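Local coordinates for Endoglucanase(Endo-1,4-beta-glucanase)protein (PDB 6R2J) that probably hydrolyses the beta-1,4-glycosidic bonds of cellulose as a family 5 endoglucanase and binds cellobiose, at residues 12-17 with 268-273; 61-66 with 74-79; 42-47 with 81-86. All coordinates share one frame; numbering follows the deposited sequence. Where two conformers were deposited one is given.

Contact 1. Residues 12-17 with 268-273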
loop_
_atom_site.group_PDB
_atom_site.type_symbol
_atom_site.label_atom_id
_atom_site.label_comp_id
_atom_site.label_asym_id
_atom_site.label_seq_id
_atom_site.Cartn_x
_atom_site.Cartn_y
_atom_site.Cartn_z
ATOM N N ALA A 12 8.322 -8.260 10.223
ATOM C CA ALA A 12 8.534 -6.928 9.636
ATOM C C ALA A 12 7.151 -6.365 9.332
ATOM O O ALA A 12 6.611 -6.560 8.245
ATOM C CB ALA A 12 9.392 -6.972 8.379
ATOM N N LEU A 13 6.563 -5.671 10.323
ATOM C CA LEU A 13 5.201 -5.176 10.217
ATOM C C LEU A 13 5.147 -3.789 9.597
ATOM O O LEU A 13 4.246 -3.509 8.801
ATOM C CB LEU A 13 4.562 -5.099 11.603
ATOM C CG LEU A 13 4.188 -6.379 12.348
ATOM C CD1 LEU A 13 3.537 -5.967 13.702
ATOM C CD2 LEU A 13 3.225 -7.285 11.559
ATOM N N HIS A 14 6.091 -2.914 9.945
ATOM C CA HIS A 14 5.979 -1.489 9.656
ATOM C C HIS A 14 6.999 -1.076 8.616
ATOM O O HIS A 14 8.218 -1.104 8.860
ATOM C CB HIS A 14 6.097 -0.675 10.933
ATOM C CG HIS A 14 5.040 -1.022 11.926
ATOM N ND1 HIS A 14 3.705 -1.033 11.596
ATOM C CD2 HIS A 14 5.117 -1.459 13.202
ATOM C CE1 HIS A 14 2.999 -1.428 12.641
ATOM N NE2 HIS A 14 3.832 -1.673 13.632
ATOM N N GLY A 15 6.477 -0.726 7.448
ATOM C CA GLY A 15 7.293 -0.485 6.296
ATOM C C GLY A 15 7.017 0.880 5.754
ATOM O O GLY A 15 6.527 1.746 6.495
ATOM N N VAL A 16 7.314 1.058 4.457
ATOM C CA VAL A 16 7.284 2.361 3.816
ATOM C C VAL A 16 6.749 2.219 2.408
ATOM O O VAL A 16 7.073 1.270 1.699
ATOM C CB VAL A 16 8.691 3.001 3.759
ATOM C CG1 VAL A 16 9.199 3.411 5.168
ATOM C CG2 VAL A 16 9.677 2.074 3.073
ATOM N N ASN A 17 5.978 3.204 1.982
ATOM C CA ASN A 17 5.710 3.347 0.569
ATOM C C ASN A 17 6.907 4.026 -0.098
ATOM O O ASN A 17 7.436 5.012 0.425
ATOM C CB ASN A 17 4.474 4.207 0.366
ATOM C CG ASN A 17 3.203 3.501 0.746
ATOM O OD1 ASN A 17 2.623 2.789 -0.077
ATOM N ND2 ASN A 17 2.723 3.736 1.964
ATOM N N ASN A 268 1.067 6.734 18.875
ATOM C CA ASN A 268 0.006 5.932 19.469
ATOM C C ASN A 268 -0.625 4.996 18.451
ATOM O O ASN A 268 -1.056 3.896 18.810
ATOM C CB ASN A 268 -1.040 6.857 20.061
ATOM C CG ASN A 268 -0.523 7.625 21.225
ATOM O OD1 ASN A 268 0.278 7.106 22.009
ATOM N ND2 ASN A 268 -0.974 8.871 21.361
ATOM N N LEU A 269 -0.723 5.422 17.189
ATOM C CA LEU A 269 -1.229 4.519 16.157
ATOM C C LEU A 269 -0.331 3.289 16.012
ATOM O O LEU A 269 -0.805 2.154 16.087
ATOM C CB LEU A 269 -1.360 5.260 14.830
ATOM C CG LEU A 269 -1.659 4.360 13.644
ATOM C CD1 LEU A 269 -3.065 3.741 13.699
ATOM C CD2 LEU A 269 -1.428 5.134 12.327
ATOM N N LEU A 270 0.966 3.493 15.783
ATOM C CA LEU A 270 1.866 2.356 15.612
ATOM C C LEU A 270 1.843 1.429 16.831
ATOM O O LEU A 270 1.927 0.203 16.681
ATOM C CB LEU A 270 3.282 2.850 15.302
ATOM C CG LEU A 270 3.471 3.449 13.898
ATOM C CD1 LEU A 270 4.947 3.886 13.671
ATOM C CD2 LEU A 270 3.069 2.515 12.778
ATOM N N ALA A 271 1.716 1.992 18.041
ATOM C CA ALA A 271 1.646 1.171 19.243
ATOM C C ALA A 271 0.419 0.278 19.208
ATOM O O ALA A 271 0.501 -0.924 19.485
ATOM C CB ALA A 271 1.616 2.078 20.479
ATOM N N TYR A 272 -0.728 0.858 18.831
ATOM C CA TYR A 272 -1.973 0.113 18.686
ATOM C C TYR A 272 -1.864 -0.948 17.600
ATOM O O TYR A 272 -2.356 -2.070 17.758
ATOM C CB TYR A 272 -3.087 1.100 18.328
ATOM C CG TYR A 272 -4.416 0.470 18.012
ATOM C CD1 TYR A 272 -5.071 -0.322 18.953
ATOM C CD2 TYR A 272 -5.042 0.696 16.782
ATOM C CE1 TYR A 272 -6.296 -0.895 18.686
ATOM C CE2 TYR A 272 -6.286 0.129 16.495
ATOM C CZ TYR A 272 -6.907 -0.666 17.452
ATOM O OH TYR A 272 -8.135 -1.224 17.190
ATOM N N LEU A 273 -1.245 -0.610 16.476
ATOM C CA LEU A 273 -1.053 -1.602 15.429
ATOM C C LEU A 273 -0.240 -2.786 15.924
ATOM O O LEU A 273 -0.595 -3.940 15.667
ATOM C CB LEU A 273 -0.391 -0.925 14.245
ATOM C CG LEU A 273 -1.320 0.104 13.620
ATOM C CD1 LEU A 273 -0.682 0.536 12.306
ATOM C CD2 LEU A 273 -2.714 -0.437 13.389
#

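Contact 2. Residues 61-66 with 74-79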
loop_
_atom_site.group_PDB
_atom_site.type_symbol
_atom_site.label_atom_id
_atom_site.label_comp_id
_atom_site.label_asym_id
_atom_site.label_seq_id
_atom_site.Cartn_x
_atom_site.Cartn_y
_atom_site.Cartn_z
ATOM N N TRP A 61 -1.546 1.339 -13.915
ATOM C CA TRP A 61 -1.896 0.445 -15.016
ATOM C C TRP A 61 -1.553 1.071 -16.375
ATOM O O TRP A 61 -1.007 0.397 -17.261
ATOM C CB TRP A 61 -3.378 0.068 -14.846
ATOM C CG TRP A 61 -3.962 -0.849 -15.836
ATOM C CD1 TRP A 61 -3.346 -1.451 -16.913
ATOM C CD2 TRP A 61 -5.332 -1.262 -15.867
ATOM N NE1 TRP A 61 -4.264 -2.192 -17.615
ATOM C CE2 TRP A 61 -5.485 -2.108 -16.990
ATOM C CE3 TRP A 61 -6.449 -0.993 -15.053
ATOM C CZ2 TRP A 61 -6.698 -2.692 -17.311
ATOM C CZ3 TRP A 61 -7.654 -1.556 -15.394
ATOM C CH2 TRP A 61 -7.774 -2.390 -16.525
ATOM N N GLU A 62 -1.780 2.384 -16.516
ATOM C CA GLU A 62 -1.579 3.065 -17.790
ATOM C C GLU A 62 -0.131 3.006 -18.265
ATOM O O GLU A 62 0.124 3.150 -19.461
ATOM C CB GLU A 62 -2.044 4.516 -17.653
ATOM C CG GLU A 62 -3.562 4.674 -17.510
ATOM C CD GLU A 62 -4.062 4.629 -16.053
ATOM O OE1 GLU A 62 -3.274 4.289 -15.152
ATOM O OE2 GLU A 62 -5.259 4.922 -15.813
ATOM N N ARG A 63 0.822 2.806 -17.372
ATOM C CA ARG A 63 2.213 2.717 -17.777
ATOM C C ARG A 63 2.655 1.285 -18.044
ATOM O O ARG A 63 3.662 1.105 -18.738
ATOM C CB ARG A 63 3.108 3.444 -16.748
ATOM C CG ARG A 63 2.944 4.959 -16.791
ATOM C CD ARG A 63 3.639 5.712 -15.657
ATOM N NE ARG A 63 3.425 7.159 -15.833
ATOM C CZ ARG A 63 3.244 8.057 -14.859
ATOM N NH1 ARG A 63 3.273 7.702 -13.595
ATOM N NH2 ARG A 63 3.057 9.342 -15.164
ATOM N N VAL A 64 1.968 0.280 -17.469
ATOM C CA VAL A 64 2.255 -1.126 -17.799
ATOM C C VAL A 64 1.483 -1.565 -19.037
ATOM O O VAL A 64 1.913 -2.495 -19.732
ATOM C CB VAL A 64 2.043 -2.160 -16.667
ATOM C CG1 VAL A 64 3.012 -1.895 -15.510
ATOM C CG2 VAL A 64 0.572 -2.197 -16.242
ATOM N N GLN A 65 0.329 -0.942 -19.302
ATOM C CA GLN A 65 -0.492 -1.237 -20.476
ATOM C C GLN A 65 -1.036 0.091 -21.005
ATOM O O GLN A 65 -2.007 0.639 -20.474
ATOM C CB GLN A 65 -1.610 -2.219 -20.144
ATOM C CG GLN A 65 -2.279 -2.793 -21.394
ATOM C CD GLN A 65 -3.309 -3.858 -21.072
ATOM O OE1 GLN A 65 -3.978 -3.782 -20.050
ATOM N NE2 GLN A 65 -3.421 -4.867 -21.926
ATOM N N HIS A 66 -0.438 0.597 -22.081
ATOM C CA HIS A 66 -0.854 1.903 -22.581
ATOM C C HIS A 66 -2.294 1.907 -23.094
ATOM O O HIS A 66 -2.953 2.953 -23.097
ATOM C CB HIS A 66 0.066 2.351 -23.724
ATOM C CG HIS A 66 1.447 2.736 -23.286
ATOM N ND1 HIS A 66 2.399 3.225 -24.157
ATOM C CD2 HIS A 66 2.044 2.673 -22.074
ATOM C CE1 HIS A 66 3.518 3.459 -23.497
ATOM N NE2 HIS A 66 3.335 3.118 -22.234
ATOM N N PHE A 74 7.247 -3.594 -22.036
ATOM C CA PHE A 74 8.446 -4.335 -21.633
ATOM C C PHE A 74 9.323 -3.530 -20.681
ATOM O O PHE A 74 9.775 -4.043 -19.657
ATOM C CB PHE A 74 9.202 -4.679 -22.919
ATOM C CG PHE A 74 10.425 -5.519 -22.725
ATOM C CD1 PHE A 74 10.330 -6.904 -22.598
ATOM C CD2 PHE A 74 11.688 -4.928 -22.677
ATOM C CE1 PHE A 74 11.462 -7.679 -22.423
ATOM C CE2 PHE A 74 12.821 -5.693 -22.483
ATOM C CZ PHE A 74 12.711 -7.074 -22.384
ATOM N N ASP A 75 9.578 -2.265 -20.992
ATOM C CA ASP A 75 10.471 -1.487 -20.133
ATOM C C ASP A 75 9.862 -1.248 -18.749
ATOM O O ASP A 75 10.590 -1.151 -17.768
ATOM C CB ASP A 75 10.804 -0.137 -20.773
ATOM C CG ASP A 75 11.781 -0.236 -21.935
ATOM O OD1 ASP A 75 12.626 -1.156 -21.944
ATOM O OD2 ASP A 75 11.710 0.628 -22.848
ATOM N N GLN A 76 8.541 -1.052 -18.661
ATOM C CA GLN A 76 7.919 -0.823 -17.362
ATOM C C GLN A 76 7.985 -2.089 -16.527
ATOM O O GLN A 76 8.328 -2.043 -15.336
ATOM C CB GLN A 76 6.485 -0.317 -17.562
ATOM C CG GLN A 76 5.806 0.208 -16.283
ATOM C CD GLN A 76 6.183 1.645 -15.877
ATOM O OE1 GLN A 76 5.922 2.050 -14.741
ATOM N NE2 GLN A 76 6.804 2.409 -16.796
ATOM N N ILE A 77 7.737 -3.234 -17.155
ATOM C CA ILE A 77 7.898 -4.507 -16.454
ATOM C C ILE A 77 9.338 -4.667 -15.959
ATOM O O ILE A 77 9.581 -5.060 -14.811
ATOM C CB ILE A 77 7.465 -5.692 -17.346
ATOM C CG1 ILE A 77 6.015 -5.574 -17.822
ATOM C CG2 ILE A 77 7.651 -7.034 -16.615
ATOM C CD1 ILE A 77 4.992 -5.676 -16.721
ATOM N N ARG A 78 10.314 -4.407 -16.837
ATOM C CA ARG A 78 11.731 -4.439 -16.474
ATOM C C ARG A 78 12.006 -3.512 -15.292
ATOM O O ARG A 78 12.756 -3.859 -14.374
ATOM C CB ARG A 78 12.546 -4.096 -17.744
ATOM C CG ARG A 78 14.087 -4.064 -17.633
ATOM C CD ARG A 78 14.793 -3.269 -18.816
ATOM N NE ARG A 78 14.114 -1.998 -19.137
ATOM C CZ ARG A 78 14.102 -0.911 -18.359
ATOM N NH1 ARG A 78 14.773 -0.893 -17.206
ATOM N NH2 ARG A 78 13.433 0.171 -18.756
ATOM N N LEU A 79 11.349 -2.353 -15.256
ATOM C CA LEU A 79 11.570 -1.424 -14.149
ATOM C C LEU A 79 10.988 -1.968 -12.847
ATOM O O LEU A 79 11.585 -1.810 -11.775
ATOM C CB LEU A 79 10.933 -0.081 -14.496
ATOM C CG LEU A 79 11.689 0.825 -15.461
ATOM C CD1 LEU A 79 10.752 1.877 -16.028
ATOM C CD2 LEU A 79 12.883 1.436 -14.708
#

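Contact 3. Residues 42-47 with 81-86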
loop_
_atom_site.group_PDB
_atom_site.type_symbol
_atom_site.label_atom_id
_atom_site.label_comp_id
_atom_site.label_asym_id
_atom_site.label_seq_id
_atom_site.Cartn_x
_atom_site.Cartn_y
_atom_site.Cartn_z
ATOM N N LYS A 42 20.272 2.714 -3.511
ATOM C CA LYS A 42 20.491 3.498 -2.296
ATOM C C LYS A 42 19.243 3.520 -1.424
ATOM O O LYS A 42 19.332 3.457 -0.191
ATOM C CB LYS A 42 20.915 4.917 -2.648
ATOM C CG LYS A 42 19.790 5.739 -3.264
ATOM C CD LYS A 42 20.251 7.137 -3.668
ATOM C CE LYS A 42 19.474 8.232 -2.959
ATOM N NZ LYS A 42 19.946 9.581 -3.387
ATOM N N HIS A 43 18.067 3.602 -2.045
ATOM C CA HIS A 43 16.829 3.652 -1.281
ATOM C C HIS A 43 16.602 2.350 -0.525
ATOM O O HIS A 43 16.339 2.355 0.682
ATOM C CB HIS A 43 15.661 3.998 -2.213
ATOM C CG HIS A 43 15.850 5.296 -2.929
ATOM N ND1 HIS A 43 16.108 5.375 -4.279
ATOM C CD2 HIS A 43 15.850 6.566 -2.468
ATOM C CE1 HIS A 43 16.225 6.644 -4.623
ATOM N NE2 HIS A 43 16.103 7.385 -3.536
ATOM N N PHE A 44 16.725 1.222 -1.201
ATOM C CA PHE A 44 16.461 -0.037 -0.520
ATOM C C PHE A 44 17.480 -0.291 0.576
ATOM O O PHE A 44 17.129 -0.824 1.633
ATOM C CB PHE A 44 16.459 -1.150 -1.539
ATOM C CG PHE A 44 15.368 -1.006 -2.562
ATOM C CD1 PHE A 44 14.116 -1.570 -2.342
ATOM C CD2 PHE A 44 15.575 -0.273 -3.751
ATOM C CE1 PHE A 44 13.127 -1.449 -3.284
ATOM C CE2 PHE A 44 14.552 -0.144 -4.702
ATOM C CZ PHE A 44 13.345 -0.739 -4.471
ATOM N N LYS A 45 18.742 0.089 0.334
ATOM C CA LYS A 45 19.801 -0.036 1.331
ATOM C C LYS A 45 19.529 0.853 2.541
ATOM O O LYS A 45 19.678 0.417 3.691
ATOM C CB LYS A 45 21.141 0.336 0.693
ATOM C CG LYS A 45 22.407 0.209 1.575
ATOM C CD LYS A 45 22.415 -1.021 2.441
ATOM C CE LYS A 45 23.772 -1.242 3.089
ATOM N NZ LYS A 45 24.754 -0.176 2.829
ATOM N N TYR A 46 19.156 2.112 2.309
ATOM C CA TYR A 46 18.840 2.985 3.431
ATOM C C TYR A 46 17.757 2.371 4.317
ATOM O O TYR A 46 17.918 2.278 5.534
ATOM C CB TYR A 46 18.409 4.372 2.953
ATOM C CG TYR A 46 17.974 5.232 4.124
ATOM C CD1 TYR A 46 18.898 5.755 4.997
ATOM C CD2 TYR A 46 16.628 5.479 4.371
ATOM C CE1 TYR A 46 18.484 6.511 6.092
ATOM C CE2 TYR A 46 16.206 6.223 5.428
ATOM C CZ TYR A 46 17.127 6.739 6.298
ATOM O OH TYR A 46 16.701 7.485 7.377
ATOM N N TYR A 47 16.630 1.966 3.736
ATOM C CA TYR A 47 15.525 1.514 4.587
ATOM C C TYR A 47 15.849 0.185 5.238
ATOM O O TYR A 47 15.545 -0.024 6.410
ATOM C CB TYR A 47 14.207 1.513 3.813
ATOM C CG TYR A 47 13.791 2.930 3.498
ATOM C CD1 TYR A 47 13.192 3.752 4.473
ATOM C CD2 TYR A 47 14.055 3.472 2.259
ATOM C CE1 TYR A 47 12.842 5.076 4.197
ATOM C CE2 TYR A 47 13.714 4.773 1.954
ATOM C CZ TYR A 47 13.095 5.581 2.907
ATOM O OH TYR A 47 12.753 6.874 2.559
ATOM N N LYS A 81 10.613 -5.234 -12.254
ATOM C CA LYS A 81 11.463 -6.370 -11.901
ATOM C C LYS A 81 12.721 -5.913 -11.159
ATOM O O LYS A 81 13.160 -6.549 -10.188
ATOM C CB LYS A 81 11.846 -7.113 -13.172
ATOM C CG LYS A 81 13.068 -7.992 -13.000
ATOM C CD LYS A 81 12.745 -9.220 -12.116
ATOM C CE LYS A 81 12.646 -10.521 -12.954
ATOM N NZ LYS A 81 12.870 -11.723 -12.097
ATOM N N LYS A 82 13.337 -4.836 -11.654
ATOM C CA LYS A 82 14.480 -4.234 -10.994
ATOM C C LYS A 82 14.130 -3.879 -9.559
ATOM O O LYS A 82 14.899 -4.161 -8.636
ATOM C CB LYS A 82 14.923 -2.990 -11.788
ATOM C CG LYS A 82 15.938 -2.109 -11.070
ATOM C CD LYS A 82 16.456 -0.934 -11.912
ATOM C CE LYS A 82 17.390 -0.062 -11.062
ATOM N NZ LYS A 82 17.839 1.210 -11.723
ATOM N N THR A 83 12.958 -3.253 -9.361
ATOM C CA THR A 83 12.503 -2.864 -8.025
ATOM C C THR A 83 12.427 -4.088 -7.120
ATOM O O THR A 83 12.923 -4.069 -5.985
ATOM C CB THR A 83 11.144 -2.164 -8.151
ATOM O OG1 THR A 83 11.334 -0.946 -8.908
ATOM C CG2 THR A 83 10.537 -1.878 -6.781
ATOM N N LEU A 84 11.794 -5.160 -7.610
ATOM C CA LEU A 84 11.703 -6.387 -6.827
ATOM C C LEU A 84 13.081 -6.987 -6.598
ATOM O O LEU A 84 13.350 -7.528 -5.521
ATOM C CB LEU A 84 10.816 -7.404 -7.536
ATOM C CG LEU A 84 9.362 -7.084 -7.856
ATOM C CD1 LEU A 84 8.695 -8.160 -8.719
ATOM C CD2 LEU A 84 8.616 -6.895 -6.540
ATOM N N ASP A 85 13.965 -6.904 -7.599
ATOM C CA ASP A 85 15.315 -7.452 -7.445
ATOM C C ASP A 85 16.076 -6.732 -6.347
ATOM O O ASP A 85 16.756 -7.355 -5.522
ATOM C CB ASP A 85 16.095 -7.297 -8.745
ATOM C CG ASP A 85 15.686 -8.288 -9.807
ATOM O OD1 ASP A 85 15.167 -9.381 -9.449
ATOM O OD2 ASP A 85 15.892 -7.945 -11.005
ATOM N N LEU A 86 16.037 -5.395 -6.368
ATOM C CA LEU A 86 16.806 -4.604 -5.412
ATOM C C LEU A 86 16.237 -4.754 -4.010
ATOM O O LEU A 86 16.993 -4.856 -3.036
ATOM C CB LEU A 86 16.842 -3.134 -5.860
ATOM C CG LEU A 86 17.600 -2.859 -7.172
ATOM C CD1 LEU A 86 17.375 -1.440 -7.577
ATOM C CD2 LEU A 86 19.075 -3.151 -7.031
#

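Contact 1. Residues 12-17 with 268-273
The imidazole of H14 reaches from the first strand of the barrel to helix 260-276, where L270 and L273 receive it, and these three buried residues make the contact. The apolar part is a CH-pi interaction: L270 CD2 sits over one ring face, 4.0 Å from the H14 ring centroid and only 19° off the ring normal. It is shifted toward the rim, nearest to H14 ND1 at 3.8 Å. L273 comes in differently, at the edge and near the ring plane, with its CB 3.8 Å from H14 CE1. CB of L13, the residue before H14, lies over the centre of the opposite face, so the imidazole is sandwiched between two aliphatic groups. In H14, CG stands anti to the carbonyl carbon (chi1 -60°), which sends the ring out from the strand toward the helix. H14 and L270 run past each other in opposite directions, and although the CB of L270 is not aimed at the strand, its methyl CD2 reaches the ring.

No hydrogen bond joins the two segments directly. Both imidazole nitrogens are bound: ND1 pairs with S280 OG on the adjoining strand 280-285, and NE2 with N274 OD1, one residue beyond L273 on the same helix. Two bonds at different ring positions would fix the rotation of the imidazole. The backbone of G15 also bonds to S280 and Y282, tying strand 14-18 to its neighbour.

Helix 260-276 is followed by strand 280-285, which lies beside strand 14-18; the packing thus belongs to the closure of a (beta/alpha)8 TIM barrel, where the last strand meets the first.

Contact 2. Residues 61-66 with 74-79
The backbones of 61-66 and 74-79 come closest at V64 and Q76, whose CA atoms are 5.7 Å apart, as the short, weakly bonded helix at 61-64 meets the first turns of helix 74-89. Q76 carries most of the contact. Its CB and CG both lie against the carbonyl oxygen of R63, with R63 O to Q76 CB at 3.4 Å, while its amide carbon CD rests 3.7 Å from R63 CB. The side chain bends at chi2 (81°), which brings the amide round against the start of the R63 side chain. V64 has two conformers, so its contacts are less certain; in one, it crosses the Q76 chain at about a right angle, with V64 CG1 3.6 Å from Q76 CG and, more loosely, 4.4 Å from I77 CD1.

In TIM-barrel terms, helix 61-64 follows directly on strand 54-59, and the contact packs this beta-alpha connection against the helix that leads on to strand 93-98.

The polar ends look elsewhere. Q76 OE1 is bonded to Y38 OH, whereas the extended R63 chain carries its guanidinium away from Q76 to the backbone oxygens of F23, I27 and P29, a three-way grip by carbonyls. Within 61-66, W61 NE1 gives a nearly straight hydrogen bond of 2.9 Å to Q65 OE1. That oxygen lies in the indole plane, and the N-H meets one of its lone pairs in the carbonyl plane. Q65 NE2 in turn bonds to S70 O, so both the oxygen and the nitrogen of this amide are bonded. I77 also packs on L126 and F130 of helix 116-130.

Contact 3. Residues 42-47 with 81-86
F44 extends from helix 41-49 to helix 74-89 and provides the whole of its own segment's share of the contact. At the root, F44 CB lies 4.0 Å from L86 O, beside the backbone of the partner helix. The ring is directed onward by a first torsion that puts CG anti to the carbonyl carbon (chi1 -63°). CG and CD1 pass the carbonyl carbon of L86, and along the other edge of the ring, over the same face, CD2 approaches L86 CB to 3.8 Å, with CE2 almost as near. L86 CB therefore lies over one face, 4.1 Å from the F44 ring centroid and 25° off the normal, in a CH-pi contact displaced toward the rim. Farther out, CE1 comes near T83 O. At the tip, F44 CZ is 3.7 Å from T83 O and 3.8 Å from T83 CG2, so the ring end meets a backbone carbonyl and a methyl one helical turn before L86.

The two partner side chains each lie at about a right angle to F44. T83 can turn its methyl to the ring because CG2 stands anti to the backbone N, while its hydroxyl OG1 bonds to L79 O within the same helix. No hydrogen bond crosses between the segments, though F44 O has a weak one to Q92 NE2, just after helix 74-89.

These are neighbouring helices on the outside of the barrel. K82 NZ of helix 74-89 forms a salt bridge with E40, just before helix 41-49. On the barrel side, Y47 packs on I18 of strand 14-18, and L84 on V94 and L96 of strand 93-98.

In the fold
The three contacts are nested along the chain: contact 2 lies within the loop closed by contact 3, and contact 3 within that closed by contact 1. Contacts 2 and 3 share helix 74-89, its start and its middle, with centres about 18 Å apart. Contact 1 is about 20 Å from contact 3, centre to centre, and touches it where V16 CG1 packs on Y47 CD1 at 4.1 Å. Contacts 1 and 2, 30 Å apart between centres, lie on opposite sides of the centre of the molecule. Contact 1 joins the first strand to the helix leading into the last one, 280-285, where the barrel closes; contacts 2 and 3 pack its early beta-alpha units side by side.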